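Local coordinates for malonate decarboxylase acyl carrier protein (Pseudomonas fluorescens, PDB 5VIT) that probably serves as the acyl carrier protein of malonate decarboxylase, bearing acetyl and malonyl groups as thioesters on a phosphoribosyl-dephospho-CoA prosthetic arm, at residues B[2-8]-B[39-45]; B[9-14]-B[67-71]; B[16-20]-B[91-96]; B[26-30]-B[84-89]; B[29-35]-B[70-76]. All blocks are in the same frame, centred on the assembly; numbering follows the deposited sequence.

Interaction 1: B[2-8]-B[39-45]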
# COMPACT_ATOMS: atom_id res chain seq x y z
N GLU B 2 -3.05 24.97 -22.88
CA GLU B 2 -1.94 24.62 -23.75
C GLU B 2 -2.04 23.23 -24.33
O GLU B 2 -2.87 22.42 -23.91
CB GLU B 2 -0.59 24.80 -23.03
CG GLU B 2 -0.54 24.46 -21.57
CD GLU B 2 0.69 25.07 -20.89
OE1 GLU B 2 0.76 26.31 -20.77
OE2 GLU B 2 1.59 24.31 -20.47
N THR B 3 -1.22 23.00 -25.34
CA THR B 3 -1.16 21.72 -26.01
C THR B 3 0.24 21.18 -25.82
O THR B 3 1.23 21.88 -26.04
CB THR B 3 -1.52 21.82 -27.50
OG1 THR B 3 -2.83 22.38 -27.63
CG2 THR B 3 -1.50 20.46 -28.17
N LEU B 4 0.31 19.93 -25.38
CA LEU B 4 1.56 19.32 -24.98
C LEU B 4 1.67 17.98 -25.67
O LEU B 4 0.67 17.32 -25.93
CB LEU B 4 1.61 19.14 -23.45
CG LEU B 4 1.33 20.37 -22.59
CD1 LEU B 4 1.07 19.96 -21.15
CD2 LEU B 4 2.50 21.33 -22.66
N SER B 5 2.90 17.58 -25.96
CA SER B 5 3.16 16.31 -26.62
C SER B 5 4.15 15.51 -25.82
O SER B 5 5.11 16.06 -25.29
CB SER B 5 3.68 16.53 -28.03
OG SER B 5 2.74 17.28 -28.78
N PHE B 6 3.92 14.21 -25.72
CA PHE B 6 4.82 13.35 -24.98
C PHE B 6 5.07 12.11 -25.80
O PHE B 6 4.25 11.73 -26.63
CB PHE B 6 4.23 12.96 -23.61
CG PHE B 6 3.88 14.14 -22.75
CD1 PHE B 6 2.68 14.81 -22.94
CD2 PHE B 6 4.74 14.58 -21.77
CE1 PHE B 6 2.36 15.90 -22.17
CE2 PHE B 6 4.42 15.67 -20.99
CZ PHE B 6 3.22 16.33 -21.18
N GLU B 7 6.21 11.47 -25.55
CA GLU B 7 6.52 10.24 -26.24
C GLU B 7 7.29 9.30 -25.34
O GLU B 7 8.14 9.71 -24.54
CB GLU B 7 7.29 10.55 -27.53
CG GLU B 7 7.63 9.31 -28.33
CD GLU B 7 8.22 9.66 -29.68
OE1 GLU B 7 9.11 8.91 -30.14
OE2 GLU B 7 7.79 10.68 -30.27
N PHE B 8 6.97 8.02 -25.44
CA PHE B 8 7.54 7.04 -24.54
C PHE B 8 7.84 5.79 -25.29
O PHE B 8 7.20 5.51 -26.30
CB PHE B 8 6.59 6.75 -23.37
CG PHE B 8 6.42 7.92 -22.45
CD1 PHE B 8 5.34 8.79 -22.60
CD2 PHE B 8 7.36 8.18 -21.46
CE1 PHE B 8 5.21 9.87 -21.78
CE2 PHE B 8 7.22 9.27 -20.63
CZ PHE B 8 6.15 10.12 -20.80
N LYS B 39 6.71 2.74 -29.86
CA LYS B 39 6.44 4.14 -29.54
C LYS B 39 5.02 4.42 -29.01
O LYS B 39 4.03 3.92 -29.53
CB LYS B 39 6.71 5.00 -30.77
CG LYS B 39 6.94 6.45 -30.47
CD LYS B 39 7.03 7.27 -31.75
CE LYS B 39 8.20 6.84 -32.61
NZ LYS B 39 8.34 7.76 -33.77
N LEU B 40 4.94 5.22 -27.96
CA LEU B 40 3.66 5.68 -27.43
C LEU B 40 3.62 7.19 -27.53
O LEU B 40 4.42 7.87 -26.87
CB LEU B 40 3.49 5.25 -25.98
CG LEU B 40 2.25 5.77 -25.26
CD1 LEU B 40 1.01 4.99 -25.65
CD2 LEU B 40 2.47 5.70 -23.77
N SER B 41 2.72 7.70 -28.37
CA SER B 41 2.61 9.15 -28.59
C SER B 41 1.39 9.70 -27.87
O SER B 41 0.29 9.23 -28.07
CB SER B 41 2.51 9.47 -30.09
OG SER B 41 3.74 9.23 -30.74
N ILE B 42 1.61 10.72 -27.04
CA ILE B 42 0.52 11.30 -26.25
C ILE B 42 0.41 12.79 -26.51
O ILE B 42 1.39 13.53 -26.42
CB ILE B 42 0.72 11.07 -24.74
CG1 ILE B 42 0.83 9.58 -24.42
CG2 ILE B 42 -0.40 11.74 -23.96
CD1 ILE B 42 1.32 9.27 -23.01
N GLN B 43 -0.80 13.20 -26.87
CA GLN B 43 -1.13 14.61 -27.02
C GLN B 43 -2.06 15.01 -25.89
O GLN B 43 -3.06 14.33 -25.63
CB GLN B 43 -1.80 14.84 -28.37
CG GLN B 43 -2.00 16.28 -28.72
CD GLN B 43 -0.87 16.80 -29.57
OE1 GLN B 43 0.20 16.18 -29.67
NE2 GLN B 43 -1.12 17.93 -30.22
N VAL B 44 -1.74 16.10 -25.20
CA VAL B 44 -2.58 16.60 -24.12
C VAL B 44 -3.02 18.02 -24.41
O VAL B 44 -2.20 18.89 -24.69
CB VAL B 44 -1.87 16.60 -22.73
CG1 VAL B 44 -2.75 17.25 -21.67
CG2 VAL B 44 -1.48 15.19 -22.30
N GLN B 45 -4.32 18.25 -24.34
CA GLN B 45 -4.86 19.60 -24.35
C GLN B 45 -5.50 19.82 -22.99
O GLN B 45 -6.38 19.04 -22.58
CB GLN B 45 -5.87 19.78 -25.47
CG GLN B 45 -5.51 20.86 -26.42
CD GLN B 45 -6.31 20.80 -27.70
OE1 GLN B 45 -7.15 19.91 -27.88
NE2 GLN B 45 -6.05 21.73 -28.61
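Strands 2-8 and 39-45 run antiparallel, with 165° between their directions, and Leu4, Phe6 and Phe8 each trade a pair of backbone hydrogen bonds with Val44, Ile42 and Leu40, respectively. The side chains of these three hydrogen-bonded pairs share one face of the sheet, which is apolar. CG of Phe6 stands anti to its own carbonyl carbon (chi1 -57°), and the ring leans along the strand until CE1 meets CG2 of Val44 at 3.9 Å. Phe8 has a similar first torsion, and its CD1 atom meets CD1 of Ile42 at 4.1 Å, obliquely to the ring. Phe6 packs edge-to-face with Phe59 of helix 52-62, and Phe8 with Phe63 just after it. The other face, formed by Thr3, Ser5, Glu7 and their partners, is polar. Ser5 OG donates to OE1 of Gln43 at 2.9 Å, coming from above the amide plane, while NE2 of the same amide lies 3.3 Å from CG2 of Thr3. Gln45 NE2 makes a weak bond to Thr3 OG1. Glu7 and Lys39 cross so that Glu7 OE1 rests 3.1 Å from Lys39 CD; the charged atoms OE1 and NZ form a long salt bridge of 3.9 Å. The strand pair is therefore amphipathic: its phenylalanines and branched aliphatics build the core under the helix, whereas short hydroxyls, amides and a loosely paired charge suit the more solvent-accessible face.

Interaction 2: B[9-14]-B[67-71]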
# COMPACT_ATOMS: atom_id res chain seq x y z
N PRO B 9 8.84 5.02 -24.81
CA PRO B 9 9.13 3.71 -25.38
C PRO B 9 7.96 2.77 -25.13
O PRO B 9 7.44 2.72 -24.02
CB PRO B 9 10.39 3.26 -24.62
CG PRO B 9 10.33 4.03 -23.33
CD PRO B 9 9.75 5.37 -23.70
N ALA B 10 7.55 2.04 -26.16
CA ALA B 10 6.44 1.11 -26.03
C ALA B 10 6.72 -0.20 -26.77
O ALA B 10 7.75 -0.35 -27.41
CB ALA B 10 5.15 1.75 -26.53
N GLY B 11 5.80 -1.15 -26.66
CA GLY B 11 5.96 -2.44 -27.29
C GLY B 11 5.23 -2.49 -28.62
O GLY B 11 5.35 -1.58 -29.44
N GLN B 12 4.48 -3.57 -28.82
CA GLN B 12 3.74 -3.79 -30.05
C GLN B 12 2.45 -2.96 -30.03
O GLN B 12 1.95 -2.63 -28.96
CB GLN B 12 3.43 -5.28 -30.21
CG GLN B 12 3.97 -5.92 -31.49
CD GLN B 12 5.40 -5.50 -31.85
OE1 GLN B 12 5.61 -4.52 -32.57
NE2 GLN B 12 6.37 -6.26 -31.37
N PRO B 13 1.93 -2.59 -31.21
CA PRO B 13 0.69 -1.80 -31.17
C PRO B 13 -0.44 -2.51 -30.43
O PRO B 13 -0.69 -3.70 -30.66
CB PRO B 13 0.34 -1.62 -32.65
CG PRO B 13 1.24 -2.56 -33.40
CD PRO B 13 2.46 -2.72 -32.57
N GLY B 14 -1.12 -1.77 -29.55
CA GLY B 14 -2.37 -2.25 -28.97
C GLY B 14 -3.28 -2.49 -30.15
O GLY B 14 -3.00 -2.01 -31.26
N THR B 67 6.42 -1.65 -20.03
CA THR B 67 6.25 -1.23 -21.40
C THR B 67 4.78 -1.35 -21.80
O THR B 67 4.25 -2.45 -21.92
CB THR B 67 7.15 -2.08 -22.36
OG1 THR B 67 8.48 -2.17 -21.83
CG2 THR B 67 7.22 -1.45 -23.72
N PRO B 68 4.11 -0.20 -21.99
CA PRO B 68 2.72 -0.21 -22.44
C PRO B 68 2.63 -0.64 -23.90
O PRO B 68 3.66 -0.71 -24.58
CB PRO B 68 2.30 1.25 -22.26
CG PRO B 68 3.55 2.01 -22.50
CD PRO B 68 4.67 1.16 -21.94
N PRO B 69 1.42 -0.93 -24.38
CA PRO B 69 1.27 -1.16 -25.82
C PRO B 69 1.54 0.14 -26.58
O PRO B 69 1.36 1.22 -26.02
CB PRO B 69 -0.19 -1.59 -25.95
CG PRO B 69 -0.87 -1.02 -24.74
CD PRO B 69 0.16 -1.14 -23.65
N ALA B 70 2.00 0.02 -27.82
CA ALA B 70 2.21 1.20 -28.65
C ALA B 70 0.84 1.74 -29.03
O ALA B 70 0.05 1.08 -29.71
CB ALA B 70 3.04 0.86 -29.89
N LEU B 71 0.55 2.95 -28.57
CA LEU B 71 -0.76 3.54 -28.77
C LEU B 71 -0.63 4.98 -29.20
O LEU B 71 0.43 5.60 -29.06
CB LEU B 71 -1.60 3.47 -27.48
CG LEU B 71 -2.00 2.11 -26.93
CD1 LEU B 71 -2.71 2.29 -25.61
CD2 LEU B 71 -2.90 1.38 -27.90
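Thr67 presses its methyl against the peptide that joins Ala10 to Gly11. From CB the side chain forks: CG2 is anti to the backbone N (first torsion to OG1 -47°) and reaches 3.3 Å from both the carbonyl carbon of Ala10 and the amide N of Gly11, while OG1 takes the other branch and hydrogen-bonds to the backbone of a neighbouring protein chain. A threonine thus gives this place an apolar arm for its own loop and a polar one for the partner protein. Beside the methyl, Gly11 N donates to Pro68 O at 3.0 Å, nearly along the C=O axis. These are two loops, one leading out of strand 2-9 and the other leading from helix 52-62 into strand 71-78, and they close one end of the alpha/beta fold; Pro13 and Ala70 form a single backbone bridge between them. Ala70 N donates to Gln12 O at 2.9 Å from above the carbonyl plane, and Gly14 N returns a bond to Ala70 O at 3.1 Å. The prolines suit such turns because their rings fix the backbone and have no N-H to satisfy. Ala10 CB, small enough to sit between the two loops, lies 3.5 Å from Pro68 O and 3.7 Å from Ala70 CA. Gly14 lets the chain pass close to Leu71, whose CD2 stands 3.8 Å from the glycine CA, where any beta carbon would collide with it.

Interaction 3: B[16-20]-B[91-96]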
# COMPACT_ATOMS: atom_id res chain seq x y z
N GLY B 16 -7.10 -2.80 -29.93
CA GLY B 16 -8.43 -2.23 -29.85
C GLY B 16 -8.37 -0.71 -29.86
O GLY B 16 -7.30 -0.12 -30.02
N ARG B 17 -9.53 -0.08 -29.71
CA ARG B 17 -9.62 1.37 -29.50
C ARG B 17 -10.46 1.62 -28.24
O ARG B 17 -11.27 0.77 -27.86
CB ARG B 17 -10.27 2.07 -30.68
CG ARG B 17 -11.74 1.78 -30.66
CD ARG B 17 -12.56 2.52 -31.66
NE ARG B 17 -11.87 2.83 -32.89
CZ ARG B 17 -12.50 3.45 -33.89
NH1 ARG B 17 -13.78 3.76 -33.75
NH2 ARG B 17 -11.85 3.73 -35.01
N ALA B 18 -10.27 2.76 -27.59
CA ALA B 18 -11.14 3.09 -26.46
C ALA B 18 -11.30 4.59 -26.24
O ALA B 18 -10.41 5.38 -26.50
CB ALA B 18 -10.62 2.43 -25.17
N LEU B 19 -12.48 4.96 -25.75
CA LEU B 19 -12.72 6.31 -25.31
C LEU B 19 -13.21 6.29 -23.87
O LEU B 19 -14.19 5.61 -23.56
CB LEU B 19 -13.74 7.01 -26.20
CG LEU B 19 -14.26 8.25 -25.46
CD1 LEU B 19 -13.54 9.53 -25.88
CD2 LEU B 19 -15.75 8.37 -25.57
N VAL B 20 -12.56 7.04 -22.99
CA VAL B 20 -12.98 7.08 -21.60
C VAL B 20 -13.13 8.53 -21.18
O VAL B 20 -12.38 9.39 -21.63
CB VAL B 20 -11.99 6.34 -20.67
CG1 VAL B 20 -12.27 6.64 -19.22
CG2 VAL B 20 -12.08 4.85 -20.90
N GLN B 91 -8.19 3.19 -16.67
CA GLN B 91 -9.45 2.72 -17.26
C GLN B 91 -9.36 2.54 -18.79
O GLN B 91 -9.86 1.56 -19.35
CB GLN B 91 -10.59 3.70 -16.96
CG GLN B 91 -10.95 3.86 -15.49
CD GLN B 91 -12.07 4.89 -15.27
OE1 GLN B 91 -12.44 5.65 -16.18
NE2 GLN B 91 -12.60 4.92 -14.04
N GLY B 92 -8.73 3.51 -19.45
CA GLY B 92 -8.51 3.45 -20.88
C GLY B 92 -7.64 2.27 -21.29
O GLY B 92 -8.02 1.52 -22.19
N PHE B 93 -6.49 2.11 -20.64
CA PHE B 93 -5.57 1.01 -20.94
C PHE B 93 -6.22 -0.34 -20.68
O PHE B 93 -5.96 -1.30 -21.41
CB PHE B 93 -4.28 1.12 -20.11
CG PHE B 93 -3.25 2.04 -20.72
CD1 PHE B 93 -3.11 3.35 -20.27
CD2 PHE B 93 -2.43 1.59 -21.75
CE1 PHE B 93 -2.16 4.19 -20.83
CE2 PHE B 93 -1.48 2.44 -22.31
CZ PHE B 93 -1.34 3.74 -21.85
N GLU B 94 -7.08 -0.40 -19.66
CA GLU B 94 -7.85 -1.60 -19.34
C GLU B 94 -8.76 -2.06 -20.49
O GLU B 94 -8.77 -3.24 -20.84
CB GLU B 94 -8.70 -1.37 -18.10
CG GLU B 94 -8.75 -2.55 -17.15
CD GLU B 94 -7.59 -2.54 -16.16
OE1 GLU B 94 -6.72 -1.64 -16.28
OE2 GLU B 94 -7.55 -3.41 -15.26
N GLU B 95 -9.54 -1.13 -21.03
CA GLU B 95 -10.45 -1.43 -22.15
C GLU B 95 -9.71 -1.87 -23.43
O GLU B 95 -10.14 -2.81 -24.11
CB GLU B 95 -11.32 -0.22 -22.48
CG GLU B 95 -12.42 0.04 -21.48
CD GLU B 95 -13.41 1.08 -21.98
OE1 GLU B 95 -13.64 1.15 -23.21
OE2 GLU B 95 -13.96 1.82 -21.14
N ILE B 96 -8.61 -1.19 -23.74
CA ILE B 96 -7.81 -1.46 -24.93
C ILE B 96 -7.31 -2.92 -24.98
O ILE B 96 -7.11 -3.47 -26.07
CB ILE B 96 -6.60 -0.48 -25.00
CG1 ILE B 96 -6.54 0.20 -26.37
CG2 ILE B 96 -5.28 -1.18 -24.73
CD1 ILE B 96 -7.57 1.25 -26.54
O HOH W 1 -14.39 2.89 -25.58
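A water molecule joins Leu19 to Glu95, accepting from Leu19 N at 2.8 Å and donating to Glu95 OE1 at 3.0 Å. It links the edge strand to the helix where the two backbones are too far apart to bond directly. Glu95 runs extended beyond CG, which carries its carboxylate alongside the strand: its CB packs on Ala18 CB at 3.8 Å, and OE2 comes beside the CG2 methyl of Val20. That valine straddles the helix surface. CG1, anti to the backbone N (chi1 168°), lies 3.2 Å from Gln91 OE1, and the two side chains cross at about a right angle; CG2 meets the CA of Gly92 at 3.8 Å. With an alanine in place of Val20 both methyls are lost, which is likely to open a gap over Gly92 and leave the Gln91 and Glu95 side chains freer to turn. Nearer the end of the chain Ile96 lays CD1 against Ala18, 3.5 Å from its CB, with CG1 over the carbonyl oxygen of Gly16; the small alanine leaves room for this long branch. Glu94 bonds weakly to Thr522 of the MdcA subunit. Segment 91-96 of helix 82-96 runs roughly antiparallel (153°) to strand segment 18-20, part of the outermost strand 18-21 at this edge. Phe93 turns to Leu71 and Ile73 of strand 71-78, and Ile96 also reaches Leu32 of strand 27-34.

Interaction 4: B[26-30]-B[84-89]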
# COMPACT_ATOMS: atom_id res chain seq x y z
N GLY B 26 -13.11 19.65 -14.20
CA GLY B 26 -12.54 18.76 -13.21
C GLY B 26 -12.43 17.34 -13.72
O GLY B 26 -12.23 16.40 -12.94
N ASP B 27 -12.56 17.18 -15.03
CA ASP B 27 -12.53 15.85 -15.65
C ASP B 27 -11.78 15.91 -16.98
O ASP B 27 -11.38 16.99 -17.42
CB ASP B 27 -13.97 15.32 -15.85
CG ASP B 27 -14.02 13.81 -15.98
OD1 ASP B 27 -15.14 13.26 -16.12
OD2 ASP B 27 -12.95 13.16 -15.96
N LEU B 28 -11.60 14.75 -17.61
CA LEU B 28 -10.94 14.68 -18.91
C LEU B 28 -11.50 13.52 -19.72
O LEU B 28 -12.05 12.57 -19.14
CB LEU B 28 -9.42 14.50 -18.75
CG LEU B 28 -8.95 13.11 -18.29
CD1 LEU B 28 -7.46 12.95 -18.53
CD2 LEU B 28 -9.29 12.85 -16.77
N GLU B 29 -11.36 13.57 -21.04
CA GLU B 29 -11.59 12.38 -21.85
C GLU B 29 -10.26 11.88 -22.40
O GLU B 29 -9.33 12.66 -22.57
CB GLU B 29 -12.56 12.64 -23.00
CG GLU B 29 -11.97 13.51 -24.12
CD GLU B 29 -12.97 13.80 -25.25
OE1 GLU B 29 -12.60 14.54 -26.19
OE2 GLU B 29 -14.12 13.30 -25.18
N VAL B 30 -10.17 10.59 -22.66
CA VAL B 30 -8.95 10.02 -23.21
C VAL B 30 -9.32 9.13 -24.40
O VAL B 30 -10.13 8.21 -24.27
CB VAL B 30 -8.15 9.23 -22.14
CG1 VAL B 30 -6.91 8.62 -22.76
CG2 VAL B 30 -7.73 10.14 -20.98
N VAL B 84 -7.50 11.85 -10.62
CA VAL B 84 -8.53 11.53 -11.61
C VAL B 84 -7.89 11.16 -12.95
O VAL B 84 -8.30 10.18 -13.58
CB VAL B 84 -9.52 12.70 -11.81
CG1 VAL B 84 -10.46 12.45 -13.01
CG2 VAL B 84 -10.33 12.94 -10.53
N VAL B 85 -6.89 11.92 -13.37
CA VAL B 85 -6.17 11.65 -14.62
C VAL B 85 -5.60 10.22 -14.63
O VAL B 85 -5.84 9.45 -15.56
CB VAL B 85 -5.01 12.66 -14.86
CG1 VAL B 85 -4.23 12.26 -16.09
CG2 VAL B 85 -5.53 14.09 -14.99
N ARG B 86 -4.84 9.88 -13.59
CA ARG B 86 -4.27 8.54 -13.49
C ARG B 86 -5.33 7.44 -13.59
O ARG B 86 -5.18 6.49 -14.35
CB ARG B 86 -3.48 8.38 -12.19
CG ARG B 86 -3.00 6.96 -12.02
CD ARG B 86 -2.10 6.75 -10.82
NE ARG B 86 -1.82 5.32 -10.71
CZ ARG B 86 -1.20 4.75 -9.68
NH1 ARG B 86 -0.79 5.48 -8.65
NH2 ARG B 86 -1.00 3.44 -9.69
N LEU B 87 -6.41 7.59 -12.82
CA LEU B 87 -7.48 6.59 -12.80
C LEU B 87 -8.11 6.37 -14.19
O LEU B 87 -8.34 5.24 -14.60
CB LEU B 87 -8.56 7.01 -11.80
CG LEU B 87 -9.54 5.93 -11.36
CD1 LEU B 87 -8.80 4.73 -10.77
CD2 LEU B 87 -10.53 6.51 -10.35
N ARG B 88 -8.39 7.46 -14.90
CA ARG B 88 -8.94 7.37 -16.25
C ARG B 88 -8.01 6.75 -17.27
O ARG B 88 -8.45 6.00 -18.14
CB ARG B 88 -9.35 8.74 -16.73
CG ARG B 88 -10.65 9.11 -16.14
CD ARG B 88 -11.33 10.09 -17.00
NE ARG B 88 -12.75 9.82 -17.09
CZ ARG B 88 -13.62 10.05 -16.12
NH1 ARG B 88 -13.20 10.53 -14.96
NH2 ARG B 88 -14.91 9.79 -16.33
N LEU B 89 -6.73 7.08 -17.17
CA LEU B 89 -5.73 6.52 -18.06
C LEU B 89 -5.68 5.02 -17.85
O LEU B 89 -5.55 4.26 -18.81
CB LEU B 89 -4.37 7.17 -17.83
CG LEU B 89 -4.15 8.45 -18.62
CD1 LEU B 89 -3.00 9.26 -18.05
CD2 LEU B 89 -3.86 8.07 -20.05
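Leu28 is the bump that fills the main hollow here, a groove in the helix surface walled by Val84, Val85 and Arg88. Its CG sits between the backbone N and the carbonyl carbon (chi1 73°), a crowded position that swings both methyls toward the helix. CD2 enters the groove, 3.4 Å from CD of Arg88 and 4.0 Å from both CG1 of Val84 and CA of Val85. CD1 lies instead across the Val85 side chain at about a right angle, 4.1 Å from its CG1. Further along, Val30 sets CG1 against CD2 of Leu89, one helical turn on from Val85. This is the two-layer alpha/beta packing of the domain, with helix 82-96 laid on the same face of the mixed sheet as helix 52-62; segment 84-89 runs 26° from the direction of strand 27-30. Valines, branched at CB, and leucines, branched at CG, suit this layer because they are compact and apolar. Over the rim of the groove Arg88 bends at chi3 and lays its guanidinium by Asp27. The salt bridge, Asp27 OD2 to Arg88 NH1 at 2.8 Å, comes over one guanidinium face, with the two planes 66° apart, and so joins charges without an N-H aimed at the oxygen. Asp27 OD2 also accepts from Leu28 N at 2.7 Å. A leucine in place of Arg88 would probably leave the Asp27 carboxylate without its countercharge. Gly26, whose positive phi favours glycine, follows Ser25, the predicted site of prosthetic-group attachment, which is unmodified here. On another side of the helix Arg86 forms a salt bridge with Glu466 of the MdcA subunit.

Interaction 5: B[29-35]-B[70-76]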
# COMPACT_ATOMS: atom_id res chain seq x y z
N GLU B 29 -11.36 13.57 -21.04
CA GLU B 29 -11.59 12.38 -21.85
C GLU B 29 -10.26 11.88 -22.40
O GLU B 29 -9.33 12.66 -22.57
CB GLU B 29 -12.56 12.64 -23.00
CG GLU B 29 -11.97 13.51 -24.12
CD GLU B 29 -12.97 13.80 -25.25
OE1 GLU B 29 -12.60 14.54 -26.19
OE2 GLU B 29 -14.12 13.30 -25.18
N VAL B 30 -10.17 10.59 -22.66
CA VAL B 30 -8.95 10.02 -23.21
C VAL B 30 -9.32 9.13 -24.40
O VAL B 30 -10.13 8.21 -24.27
CB VAL B 30 -8.15 9.23 -22.14
CG1 VAL B 30 -6.91 8.62 -22.76
CG2 VAL B 30 -7.73 10.14 -20.98
N LEU B 31 -8.73 9.42 -25.56
CA LEU B 31 -8.89 8.58 -26.74
C LEU B 31 -7.66 7.68 -26.84
O LEU B 31 -6.54 8.17 -26.73
CB LEU B 31 -9.02 9.41 -28.02
CG LEU B 31 -10.22 10.30 -28.39
CD1 LEU B 31 -11.36 9.45 -28.91
CD2 LEU B 31 -10.66 11.22 -27.27
N LEU B 32 -7.86 6.39 -27.03
CA LEU B 32 -6.73 5.48 -27.16
C LEU B 32 -6.89 4.62 -28.41
O LEU B 32 -7.88 3.90 -28.54
CB LEU B 32 -6.57 4.59 -25.92
CG LEU B 32 -6.52 5.29 -24.55
CD1 LEU B 32 -7.92 5.40 -23.91
CD2 LEU B 32 -5.55 4.57 -23.65
N GLU B 33 -5.92 4.72 -29.32
CA GLU B 33 -5.95 4.01 -30.61
C GLU B 33 -4.60 3.33 -30.89
O GLU B 33 -3.57 3.77 -30.38
CB GLU B 33 -6.27 4.97 -31.76
CG GLU B 33 -7.56 5.78 -31.62
CD GLU B 33 -7.73 6.82 -32.74
OE1 GLU B 33 -8.02 6.42 -33.88
OE2 GLU B 33 -7.56 8.04 -32.48
N PRO B 34 -4.61 2.27 -31.71
CA PRO B 34 -3.34 1.59 -31.96
C PRO B 34 -2.28 2.53 -32.53
O PRO B 34 -2.59 3.40 -33.34
CB PRO B 34 -3.71 0.49 -32.97
CG PRO B 34 -5.10 0.78 -33.41
CD PRO B 34 -5.75 1.58 -32.33
N GLY B 35 -1.04 2.38 -32.07
CA GLY B 35 0.05 3.24 -32.50
C GLY B 35 1.14 2.57 -33.34
O GLY B 35 0.93 1.48 -33.89
N ALA B 70 2.00 0.02 -27.82
CA ALA B 70 2.21 1.20 -28.65
C ALA B 70 0.84 1.74 -29.03
O ALA B 70 0.05 1.08 -29.71
CB ALA B 70 3.04 0.86 -29.89
N LEU B 71 0.55 2.95 -28.57
CA LEU B 71 -0.76 3.54 -28.77
C LEU B 71 -0.63 4.98 -29.20
O LEU B 71 0.43 5.60 -29.06
CB LEU B 71 -1.60 3.47 -27.48
CG LEU B 71 -2.00 2.11 -26.93
CD1 LEU B 71 -2.71 2.29 -25.61
CD2 LEU B 71 -2.90 1.38 -27.90
N LEU B 72 -1.73 5.50 -29.75
CA LEU B 72 -1.90 6.92 -29.99
C LEU B 72 -2.90 7.39 -28.95
O LEU B 72 -4.02 6.89 -28.89
CB LEU B 72 -2.42 7.20 -31.40
CG LEU B 72 -1.43 7.44 -32.55
CD1 LEU B 72 -0.19 6.61 -32.39
CD2 LEU B 72 -2.08 7.15 -33.89
N ILE B 73 -2.48 8.31 -28.10
CA ILE B 73 -3.35 8.74 -27.02
C ILE B 73 -3.60 10.21 -27.15
O ILE B 73 -2.67 11.02 -27.23
CB ILE B 73 -2.77 8.42 -25.62
CG1 ILE B 73 -2.74 6.91 -25.39
CG2 ILE B 73 -3.60 9.09 -24.53
CD1 ILE B 73 -2.29 6.52 -23.99
N ASP B 74 -4.88 10.56 -27.20
CA ASP B 74 -5.29 11.95 -27.26
C ASP B 74 -6.09 12.29 -26.00
O ASP B 74 -7.09 11.63 -25.67
CB ASP B 74 -6.10 12.20 -28.52
CG ASP B 74 -5.99 13.63 -29.01
OD1 ASP B 74 -5.56 14.51 -28.21
OD2 ASP B 74 -6.35 13.88 -30.17
N ILE B 75 -5.64 13.30 -25.28
CA ILE B 75 -6.25 13.68 -24.02
C ILE B 75 -6.82 15.09 -24.12
O ILE B 75 -6.16 15.99 -24.63
CB ILE B 75 -5.23 13.61 -22.87
CG1 ILE B 75 -4.87 12.15 -22.58
CG2 ILE B 75 -5.77 14.30 -21.63
CD1 ILE B 75 -3.74 12.00 -21.61
N HIS B 76 -8.06 15.25 -23.66
CA HIS B 76 -8.68 16.57 -23.54
C HIS B 76 -9.07 16.76 -22.10
O HIS B 76 -10.04 16.15 -21.63
CB HIS B 76 -9.89 16.72 -24.48
CG HIS B 76 -9.58 16.48 -25.92
ND1 HIS B 76 -10.24 15.53 -26.68
CD2 HIS B 76 -8.66 17.05 -26.74
CE1 HIS B 76 -9.75 15.54 -27.91
NE2 HIS B 76 -8.79 16.44 -27.97
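Glu29 OE1 accepts from His76 ND1 at 2.6 Å, with an N-H...O angle of 152°, using the lone pair that faces away from its other oxygen. The glutamate and histidine side chains lie side by side, and the oxygen arrives at the ring edge although the carboxylate is turned 50° from the ring plane. CG of Glu29 lies between its own N and carbonyl carbon (chi1 72°), and the chain beyond is extended, which brings OE1 alongside the histidine. Beneath them the backbones pair antiparallel, Glu29 with His76, Leu31 with Asp74 and Glu33 with Leu72, the shortest of these bonds being Leu72 N to Glu33 O at 2.6 Å. On the reverse face Val30 CG1 meets Ile73 CG2 at 3.8 Å, and Leu32 CD2 meets Ile73 CD1 at the same distance. Where the pairing ends, Gly35 N bonds to Ala70 O at 2.9 Å, and Leu72 CD1 lies against its CA, a spot too tight for a side chain. Further out, Gln45 and Val23 flank the histidine, while Phe93 and Ile96 back the aliphatic face. Val30, Leu32, Ile73 and Ile75 make the buried face, whereas the other is mixed, with Leu31 and Leu72 among acids and His76; there the Glu29 carboxylate would probably favour a proton held on ND1.

Interactions 1 and 5 are both antiparallel strand pairs, joined into one sheet because strand 39-46 also pairs with 71-78; each has an aliphatic or aromatic face toward the helices, with a polar face behind in interaction 1 and a mixed one in interaction 5. Interaction 5 is central, whereas interaction 1 includes an edge strand. Interactions 3 and 4 both seat helix 82-96 on neighbouring strands: interaction 4 is buried and close-packed with a charge pair at its rim, while interaction 3, at the other edge, is more open and bridged by water. Interaction 2 lies at one end of the sheet, made of loops, prolines and backbone bonds, and shares Ala70 and Leu71 with interaction 5.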